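Local coordinates for protein thioesterase (Pseudomonas aeruginosa, PDB 3QY3) that adopts the hotdog fold of the thioesterases and probably hydrolyses fatty acyl-CoA thioesters, at residues Val61-Thr66 with Leu111-Arg116; Trp38-Ser43 with Phe53-Glu58. All blocks are in the same frame, centred on the assembly; numbering follows the deposited sequence. Where two conformers were deposited one is given.

Contact 1 of 2, residues Val61-Thr66 with Leu111-Arg116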
loop_
_atom_site.group_PDB
_atom_site.type_symbol
_atom_site.label_atom_id
_atom_site.label_comp_id
_atom_site.label_asym_id
_atom_site.label_seq_id
_atom_site.Cartn_x
_atom_site.Cartn_y
_atom_site.Cartn_z
ATOM N N VAL A 61 -6.208 13.360 -9.113
ATOM C CA VAL A 61 -7.359 13.584 -8.232
ATOM C C VAL A 61 -7.445 15.030 -7.762
ATOM O O VAL A 61 -8.507 15.635 -7.837
ATOM C CB VAL A 61 -7.348 12.567 -7.031
ATOM C CG1 VAL A 61 -8.361 12.944 -5.953
ATOM C CG2 VAL A 61 -7.631 11.155 -7.583
ATOM N N ALA A 62 -6.315 15.619 -7.398
ATOM C CA ALA A 62 -6.287 17.042 -6.999
ATOM C C ALA A 62 -6.676 17.976 -8.124
ATOM O O ALA A 62 -7.495 18.901 -7.921
ATOM C CB ALA A 62 -4.877 17.391 -6.463
ATOM N N TRP A 63 -6.155 17.738 -9.340
ATOM C CA TRP A 63 -6.575 18.487 -10.543
ATOM C C TRP A 63 -8.087 18.347 -10.780
ATOM O O TRP A 63 -8.803 19.368 -10.961
ATOM C CB TRP A 63 -5.834 18.059 -11.788
ATOM C CG TRP A 63 -6.209 18.801 -12.996
ATOM C CD1 TRP A 63 -6.243 20.179 -13.144
ATOM C CD2 TRP A 63 -6.566 18.261 -14.248
ATOM N NE1 TRP A 63 -6.633 20.513 -14.421
ATOM C CE2 TRP A 63 -6.853 19.355 -15.117
ATOM C CE3 TRP A 63 -6.747 16.959 -14.724
ATOM C CZ2 TRP A 63 -7.282 19.169 -16.442
ATOM C CZ3 TRP A 63 -7.175 16.797 -16.029
ATOM C CH2 TRP A 63 -7.433 17.889 -16.871
ATOM N N PHE A 64 -8.576 17.108 -10.781
ATOM C CA PHE A 64 -9.995 16.881 -10.909
ATOM C C PHE A 64 -10.795 17.655 -9.841
ATOM O O PHE A 64 -11.872 18.237 -10.166
ATOM C CB PHE A 64 -10.354 15.400 -10.854
ATOM C CG PHE A 64 -9.834 14.581 -11.990
ATOM C CD1 PHE A 64 -9.643 15.093 -13.253
ATOM C CD2 PHE A 64 -9.585 13.247 -11.789
ATOM C CE1 PHE A 64 -9.178 14.278 -14.286
ATOM C CE2 PHE A 64 -9.150 12.464 -12.822
ATOM C CZ PHE A 64 -8.925 13.002 -14.048
ATOM N N GLU A 65 -10.294 17.671 -8.607
ATOM C CA GLU A 65 -11.002 18.378 -7.522
ATOM C C GLU A 65 -11.104 19.863 -7.841
ATOM O O GLU A 65 -12.185 20.472 -7.630
ATOM C CB GLU A 65 -10.353 18.178 -6.136
ATOM C CG GLU A 65 -11.030 19.034 -5.040
ATOM C CD GLU A 65 -10.265 19.078 -3.714
ATOM O OE1 GLU A 65 -9.191 18.435 -3.593
ATOM O OE2 GLU A 65 -10.751 19.775 -2.782
ATOM N N THR A 66 -10.040 20.459 -8.407
ATOM C CA THR A 66 -10.084 21.890 -8.678
ATOM C C THR A 66 -11.171 22.212 -9.681
ATOM O O THR A 66 -11.677 23.341 -9.700
ATOM C CB THR A 66 -8.765 22.516 -9.211
ATOM O OG1 THR A 66 -8.524 22.079 -10.543
ATOM C CG2 THR A 66 -7.612 22.231 -8.294
ATOM N N LEU A 111 -8.285 12.211 -23.107
ATOM C CA LEU A 111 -7.279 13.204 -22.914
ATOM C C LEU A 111 -6.039 12.483 -22.475
ATOM O O LEU A 111 -6.120 11.658 -21.546
ATOM C CB LEU A 111 -7.688 14.188 -21.787
ATOM C CG LEU A 111 -6.603 15.165 -21.260
ATOM C CD1 LEU A 111 -6.181 16.191 -22.340
ATOM C CD2 LEU A 111 -7.107 15.962 -19.990
ATOM N N VAL A 112 -4.921 12.859 -23.069
ATOM C CA VAL A 112 -3.618 12.439 -22.617
ATOM C C VAL A 112 -3.085 13.487 -21.661
ATOM O O VAL A 112 -3.015 14.696 -21.998
ATOM C CB VAL A 112 -2.674 12.149 -23.794
ATOM C CG1 VAL A 112 -1.262 11.731 -23.238
ATOM C CG2 VAL A 112 -3.274 11.059 -24.698
ATOM N N LEU A 113 -2.822 13.063 -20.429
ATOM C CA LEU A 113 -2.183 13.921 -19.463
ATOM C C LEU A 113 -0.740 13.522 -19.361
ATOM O O LEU A 113 -0.427 12.387 -18.947
ATOM C CB LEU A 113 -2.811 13.771 -18.076
ATOM C CG LEU A 113 -4.073 14.386 -17.648
ATOM C CD1 LEU A 113 -4.353 13.958 -16.110
ATOM C CD2 LEU A 113 -3.973 15.946 -17.865
ATOM N N GLU A 114 0.136 14.440 -19.709
ATOM C CA GLU A 114 1.552 14.184 -19.699
ATOM C C GLU A 114 2.064 14.611 -18.347
ATOM O O GLU A 114 1.585 15.615 -17.784
ATOM C CB GLU A 114 2.200 14.952 -20.829
ATOM C CG GLU A 114 1.580 14.574 -22.119
ATOM C CD GLU A 114 2.502 13.998 -23.066
ATOM O OE1 GLU A 114 3.232 13.069 -22.667
ATOM O OE2 GLU A 114 2.500 14.520 -24.209
ATOM N N HIS A 115 3.048 13.893 -17.803
ATOM C CA HIS A 115 3.556 14.217 -16.515
ATOM C C HIS A 115 5.086 14.284 -16.452
ATOM O O HIS A 115 5.798 13.609 -17.233
ATOM C CB HIS A 115 3.001 13.245 -15.423
ATOM C CG HIS A 115 3.495 11.826 -15.535
ATOM N ND1 HIS A 115 2.728 10.817 -16.066
ATOM C CD2 HIS A 115 4.666 11.247 -15.153
ATOM C CE1 HIS A 115 3.398 9.677 -15.981
ATOM N NE2 HIS A 115 4.600 9.923 -15.476
ATOM N N ARG A 116 5.555 15.113 -15.522
ATOM C CA ARG A 116 6.950 15.145 -15.148
ATOM C C ARG A 116 7.020 15.226 -13.636
ATOM O O ARG A 116 6.193 15.915 -12.994
ATOM C CB ARG A 116 7.668 16.303 -15.823
ATOM C CG ARG A 116 7.902 15.981 -17.299
ATOM C CD ARG A 116 8.427 17.151 -18.103
ATOM N NE ARG A 116 9.844 17.359 -17.889
ATOM C CZ ARG A 116 10.318 18.210 -17.000
ATOM N NH1 ARG A 116 9.464 18.899 -16.253
ATOM N NH2 ARG A 116 11.631 18.368 -16.862
#

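Contact 2 of 2, residues Trp38-Ser43 with Phe53-Glu58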
loop_
_atom_site.group_PDB
_atom_site.type_symbol
_atom_site.label_atom_id
_atom_site.label_comp_id
_atom_site.label_asym_id
_atom_site.label_seq_id
_atom_site.Cartn_x
_atom_site.Cartn_y
_atom_site.Cartn_z
ATOM N N TRP A 38 7.642 7.221 4.744
ATOM C CA TRP A 38 8.760 6.295 4.955
ATOM C C TRP A 38 8.355 4.926 4.438
ATOM O O TRP A 38 9.137 4.208 3.818
ATOM C CB TRP A 38 9.107 6.270 6.426
ATOM C CG TRP A 38 10.316 5.426 6.760
ATOM C CD1 TRP A 38 11.622 5.839 6.774
ATOM C CD2 TRP A 38 10.309 4.057 7.064
ATOM N NE1 TRP A 38 12.444 4.793 7.090
ATOM C CE2 TRP A 38 11.659 3.674 7.277
ATOM C CE3 TRP A 38 9.293 3.103 7.235
ATOM C CZ2 TRP A 38 12.018 2.380 7.680
ATOM C CZ3 TRP A 38 9.674 1.777 7.597
ATOM C CH2 TRP A 38 11.022 1.436 7.782
ATOM N N GLY A 39 7.098 4.555 4.681
ATOM C CA GLY A 39 6.560 3.223 4.253
ATOM C C GLY A 39 6.382 3.112 2.754
ATOM O O GLY A 39 6.009 2.031 2.292
ATOM N N ASP A 40 6.555 4.197 2.010
ATOM C CA ASP A 40 6.556 4.134 0.552
ATOM C C ASP A 40 7.832 3.398 -0.021
ATOM O O ASP A 40 7.822 2.966 -1.212
ATOM C CB ASP A 40 6.536 5.517 -0.086
ATOM C CG ASP A 40 5.213 6.277 0.075
ATOM O OD1 ASP A 40 4.196 5.690 0.464
ATOM O OD2 ASP A 40 5.277 7.488 -0.170
HETATM N N MSE A 41 8.927 3.348 0.767
HETATM C CA MSE A 41 10.152 2.681 0.385
HETATM C C MSE A 41 10.078 1.184 0.467
HETATM O O MSE A 41 9.321 0.609 1.297
HETATM C CB MSE A 41 11.324 3.206 1.212
HETATM C CG MSE A 41 11.522 4.640 0.946
HETATM SE SE MSE A 41 13.240 5.320 1.674
HETATM C CE MSE A 41 12.909 5.065 3.550
ATOM N N ASP A 42 10.861 0.531 -0.383
ATOM C CA ASP A 42 10.952 -0.939 -0.364
ATOM C C ASP A 42 12.319 -1.311 0.162
ATOM O O ASP A 42 13.115 -0.447 0.618
ATOM C CB ASP A 42 10.681 -1.523 -1.766
ATOM C CG ASP A 42 11.575 -0.976 -2.836
ATOM O OD1 ASP A 42 12.733 -0.571 -2.537
ATOM O OD2 ASP A 42 11.089 -0.997 -3.989
ATOM N N SER A 43 12.646 -2.597 0.059
ATOM C CA SER A 43 13.869 -3.087 0.624
ATOM C C SER A 43 15.129 -2.506 -0.072
ATOM O O SER A 43 16.240 -2.684 0.462
ATOM C CB SER A 43 13.844 -4.658 0.689
ATOM O OG SER A 43 13.889 -5.167 -0.599
ATOM N N PHE A 53 3.008 5.657 -9.211
ATOM C CA PHE A 53 1.651 5.689 -9.777
ATOM C C PHE A 53 0.580 6.192 -8.839
ATOM O O PHE A 53 -0.390 6.814 -9.297
ATOM C CB PHE A 53 1.320 4.328 -10.370
ATOM C CG PHE A 53 2.177 3.965 -11.565
ATOM C CD1 PHE A 53 2.012 4.576 -12.781
ATOM C CD2 PHE A 53 3.179 3.036 -11.428
ATOM C CE1 PHE A 53 2.813 4.228 -13.903
ATOM C CE2 PHE A 53 3.987 2.739 -12.487
ATOM C CZ PHE A 53 3.785 3.305 -13.746
ATOM N N GLN A 54 0.826 6.001 -7.536
ATOM C CA GLN A 54 -0.050 6.587 -6.529
ATOM C C GLN A 54 0.148 8.085 -6.486
ATOM O O GLN A 54 -0.830 8.837 -6.282
ATOM C CB GLN A 54 0.166 5.968 -5.160
ATOM C CG GLN A 54 -0.773 6.488 -4.147
ATOM C CD GLN A 54 -0.850 5.644 -2.853
ATOM O OE1 GLN A 54 -0.110 5.864 -1.874
ATOM N NE2 GLN A 54 -1.790 4.677 -2.838
ATOM N N TYR A 55 1.407 8.520 -6.567
ATOM C CA TYR A 55 1.682 9.954 -6.639
ATOM C C TYR A 55 1.000 10.621 -7.818
ATOM O O TYR A 55 0.327 11.681 -7.658
ATOM C CB TYR A 55 3.190 10.239 -6.651
ATOM C CG TYR A 55 4.028 9.670 -5.525
ATOM C CD1 TYR A 55 3.480 9.305 -4.330
ATOM C CD2 TYR A 55 5.406 9.561 -5.662
ATOM C CE1 TYR A 55 4.259 8.721 -3.276
ATOM C CE2 TYR A 55 6.193 9.078 -4.608
ATOM C CZ TYR A 55 5.611 8.684 -3.424
ATOM O OH TYR A 55 6.456 8.165 -2.480
ATOM N N LEU A 56 1.071 9.956 -8.971
ATOM C CA LEU A 56 0.423 10.457 -10.209
ATOM C C LEU A 56 -1.098 10.465 -10.055
ATOM O O LEU A 56 -1.773 11.441 -10.387
ATOM C CB LEU A 56 0.829 9.620 -11.407
ATOM C CG LEU A 56 2.289 9.779 -11.807
ATOM C CD1 LEU A 56 2.617 8.675 -12.819
ATOM C CD2 LEU A 56 2.632 11.158 -12.366
ATOM N N GLU A 57 -1.647 9.388 -9.451
ATOM C CA GLU A 57 -3.061 9.369 -9.122
ATOM C C GLU A 57 -3.490 10.498 -8.221
ATOM O O GLU A 57 -4.489 11.165 -8.511
ATOM C CB GLU A 57 -3.404 8.049 -8.410
ATOM C CG GLU A 57 -4.825 7.898 -7.960
ATOM C CD GLU A 57 -4.963 6.627 -7.191
ATOM O OE1 GLU A 57 -4.514 6.598 -6.026
ATOM O OE2 GLU A 57 -5.414 5.634 -7.754
ATOM N N GLU A 58 -2.727 10.744 -7.156
ATOM C CA GLU A 58 -3.036 11.854 -6.243
ATOM C C GLU A 58 -3.053 13.211 -6.970
ATOM O O GLU A 58 -3.951 14.035 -6.746
ATOM C CB GLU A 58 -2.100 11.854 -5.060
ATOM C CG GLU A 58 -2.562 12.838 -4.008
ATOM C CD GLU A 58 -3.917 12.451 -3.359
ATOM O OE1 GLU A 58 -4.346 11.269 -3.512
ATOM O OE2 GLU A 58 -4.505 13.315 -2.687
#

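Contact 1 of 2, residues Val61-Thr66 with Leu111-Arg116
The carbonyl oxygen of W63, the residue whose indole meets L111 and L113, receives a 2.8 Å hydrogen bond from T66 OG1, a donor lying in the carbonyl plane, on a lone pair, with a C=O···donor angle of 136°. Threonine suits a helix's last turn, since its short hydroxyl can reach back to a carbonyl three residues earlier. This is the hotdog fold: helix 51-66 is the sausage, and strand 110-119 belongs to the antiparallel sheet that wraps it.

W63 carries the contact. Its CB points toward the strand, and a chi1 of -179°, which sets CG opposite the backbone nitrogen, carries the benzo end of the indole to two leucines. L111 approaches head-on at the ring edge, near its plane, W63 CH2 lying 3.7 Å from L111 CD2. L113 arrives obliquely. Leucines two apart on a strand face the same side, and their branched ends suit a broad aromatic surface. I151 also touches W63 and L111, while L29 touches W63 and L113, placing the indole in the buried core. Both methyls of L113 meet the indole: CD2 is 3.8 Å and CD1 4.0 Å from W63 CZ3.

Contact 2 of 2, residues Trp38-Ser43 with Phe53-Glu58
D40 belongs to a short 3-10 turn, residues 38-40, while its partner Y55 sits on helix 51-66. The turn is marked by a 3.2 Å hydrogen bond from M41 N to W38 O, whereas 53-58 has regular helical bonds such as E58 N to Q54 O. The backbones stay well apart: the nearest alpha carbons, those of D40 and Q54, are 10.0 Å from each other. Two side chains reaching from opposite directions span this gap.

Y55 OH donates a hydrogen bond of 2.7 Å to D40 OD2. Tyrosine suits the place because its long, rigid ring delivers a hydroxyl far from the helix while the side chain packs on apolar I34, V36 and V47. The CB of Y55 does not itself aim at the loop; a first torsion of -55°, with CG anti to the carbonyl carbon, swings the ring so that OH arrives at the carboxylate. OD2 lies in the ring plane, at its edge. At D40, however, the hydroxyl comes from above the carboxylate plane, 41° out of it, and the two planes are turned 56° apart.

In the hotdog fold this loop leads from the first strand into the central helix. In the related 4-hydroxybenzoyl-CoA thioesterase the same region bears the catalytic aspartate, to which D42, and not D40, probably corresponds, so the loop here probably borders the substrate site.

The short aspartate gathers several donors on one oxygen: besides Y55 OH, D40 OD2 accepts a hydrogen bond from R37 N of its own chain and forms a salt bridge with R37 NH2 of the second subunit. Three groups grip OD2, and OD1 is hydrogen-bonded as well, which restrains the buried carboxylate; NH1 of that same neighbouring arginine hydrogen-bonds to Q54 OE1.

How the contacts relate
The two contacts follow one another along the chain, contact 2 first, and helix 51-66 serves both: 53-58 looks back to the loop that precedes the helix, and 61-66 looks onto strand 110-119. Their centres are about 17 Å apart, yet they touch where L56 CD2 lies 3.4 Å from H115 CG, joining L56 of the helix to the strand used by contact 1. Contact 1 is wholly apolar across its segments and lies near the centre of the chain; contact 2 is polar; both touch the second subunit. H93 of the second subunit links them, packing on V61 and hydrogen-bonding to E58 OE2. Contact 2, by analogy with relatives, is probably the nearer to the substrate site.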